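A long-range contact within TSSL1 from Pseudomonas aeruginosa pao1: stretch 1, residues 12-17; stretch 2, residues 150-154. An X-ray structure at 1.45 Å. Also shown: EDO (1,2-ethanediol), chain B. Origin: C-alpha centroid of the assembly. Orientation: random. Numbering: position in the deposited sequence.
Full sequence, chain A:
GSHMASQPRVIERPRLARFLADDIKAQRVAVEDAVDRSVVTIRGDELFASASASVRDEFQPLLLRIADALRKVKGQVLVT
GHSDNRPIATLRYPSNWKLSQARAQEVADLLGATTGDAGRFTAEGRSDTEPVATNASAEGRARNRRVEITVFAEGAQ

Stretch 1 (12-17) ERPRLA
Stretch 2, residues 150-154: TVFAE

No direct hydrogen bond joins these two stretches among the modelled atoms; one water makes the polar link. It donates to Glu12 O at 2.8 Å and accepts from Glu154 N at 2.9 Å, bridging backbone groups whose own separation, Glu12 O to Glu154 N, is 4.4 Å.

Arg13 to Arg15 approach in extended form, at phi/psi -73/133, -70/125 and -132/116, before Leu16 turns to -112/-22 and Ala17 is 3-10 at -56/-37. The partner is a strand through Thr150 and Val151 (-107/129) that gives way to loop by Ala153 (-58/141). The segments run roughly antiparallel, their end-to-end directions 148° apart, with Pro14 CA 5.0 Å from Ala153 CA.

The rule is alternation: Pro14 and Leu16 point toward the partner, while Arg13 and Arg15, both chi1 m, point away. Pro14, its ring C-gamma endo, lacks an amide hydrogen and packs by carbon: CG lies 3.7 Å from Val151 O, CB 4.2 Å from Val151 CG1, and CD 4.0 Å from Ala153 CB. Leu16 (m, t) sets CD1 3.6 Å from CG1 of Val151 (p), so this one methyl meets both inward residues. The whole contact buries 221 Å², both sides summed.

Facing away, Thr150 (m) instead hydrogen-bonds through OG1 to ethanediol O1 at 2.7 Å.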

# COMPACT_ATOMS: atom_id res chain seq x y z
N GLU A 12 4.37 15.87 -16.60
CA GLU A 12 4.19 16.81 -15.44
C GLU A 12 3.41 16.13 -14.32
O GLU A 12 4.00 15.75 -13.31
CB GLU A 12 3.49 18.10 -15.86
N ARG A 13 2.10 15.95 -14.49
CA ARG A 13 1.28 15.35 -13.44
C ARG A 13 1.56 13.85 -13.36
O ARG A 13 1.62 13.18 -14.38
CB ARG A 13 -0.21 15.62 -13.65
CG ARG A 13 -0.55 17.10 -13.56
CD ARG A 13 -2.04 17.41 -13.56
NE ARG A 13 -2.25 18.86 -13.46
CZ ARG A 13 -3.44 19.46 -13.47
NH1 ARG A 13 -4.57 18.76 -13.56
NH2 ARG A 13 -3.50 20.79 -13.36
N PRO A 14 1.77 13.33 -12.14
CA PRO A 14 2.05 11.90 -12.02
C PRO A 14 0.81 11.09 -12.34
O PRO A 14 -0.23 11.31 -11.72
CB PRO A 14 2.45 11.73 -10.55
CG PRO A 14 1.78 12.86 -9.84
CD PRO A 14 1.73 14.00 -10.82
N ARG A 15 0.92 10.17 -13.30
CA ARG A 15 -0.22 9.38 -13.76
C ARG A 15 0.15 7.90 -13.80
O ARG A 15 1.03 7.50 -14.58
CB ARG A 15 -0.66 9.82 -15.17
CG ARG A 15 -1.22 11.24 -15.26
CD ARG A 15 -1.65 11.59 -16.69
NE ARG A 15 -0.51 11.69 -17.62
CZ ARG A 15 -0.35 10.99 -18.75
NH1 ARG A 15 -1.26 10.10 -19.15
NH2 ARG A 15 0.73 11.18 -19.49
N LEU A 16 -0.50 7.09 -12.97
CA LEU A 16 -0.20 5.66 -12.88
C LEU A 16 -1.28 4.70 -13.39
O LEU A 16 -0.95 3.57 -13.71
CB LEU A 16 0.13 5.25 -11.44
CG LEU A 16 1.37 5.86 -10.79
CD1 LEU A 16 1.50 5.28 -9.38
CD2 LEU A 16 2.65 5.64 -11.60
N ALA A 17 -2.54 5.12 -13.47
CA ALA A 17 -3.62 4.20 -13.84
C ALA A 17 -3.32 3.54 -15.19
O ALA A 17 -3.58 2.34 -15.38
CB ALA A 17 -4.96 4.92 -13.88
N THR A 150 1.59 6.72 -2.47
CA THR A 150 1.48 8.01 -3.13
C THR A 150 2.78 8.29 -3.86
O THR A 150 3.83 8.31 -3.24
CB THR A 150 1.21 9.12 -2.11
OG1 THR A 150 -0.08 8.92 -1.51
CG2 THR A 150 1.23 10.49 -2.75
N VAL A 151 2.69 8.52 -5.17
CA VAL A 151 3.83 9.01 -5.95
C VAL A 151 3.54 10.47 -6.27
O VAL A 151 2.48 10.82 -6.80
CB VAL A 151 4.15 8.19 -7.23
CG1 VAL A 151 3.05 8.27 -8.25
CG2 VAL A 151 5.45 8.67 -7.85
N PHE A 152 4.51 11.30 -5.96
CA PHE A 152 4.45 12.72 -6.23
C PHE A 152 4.97 13.04 -7.63
O PHE A 152 5.51 12.19 -8.31
CB PHE A 152 5.26 13.46 -5.17
CG PHE A 152 4.73 13.29 -3.77
CD1 PHE A 152 3.74 14.13 -3.30
CD2 PHE A 152 5.19 12.29 -2.93
CE1 PHE A 152 3.23 13.99 -2.02
CE2 PHE A 152 4.69 12.13 -1.64
CZ PHE A 152 3.71 12.98 -1.19
N ALA A 153 4.80 14.28 -8.07
CA ALA A 153 5.26 14.68 -9.40
C ALA A 153 6.76 14.47 -9.59
O ALA A 153 7.56 14.71 -8.68
CB ALA A 153 4.92 16.14 -9.64
N GLU A 154 7.15 14.04 -10.79
CA GLU A 154 8.57 13.88 -11.11
C GLU A 154 9.22 15.26 -11.27
O GLU A 154 10.28 15.52 -10.67
CB GLU A 154 8.78 13.05 -12.39
CG GLU A 154 10.25 12.83 -12.73
CD GLU A 154 10.50 11.98 -13.96
OE1 GLU A 154 9.70 11.05 -14.25
OE2 GLU A 154 11.52 12.25 -14.63
C1 EDO B . -2.28 10.44 0.32
O1 EDO B . -1.62 11.08 -0.79
C2 EDO B . -3.59 11.12 0.71
O2 EDO B . -4.52 11.11 -0.39
O HOH W 1 5.14 13.24 -12.71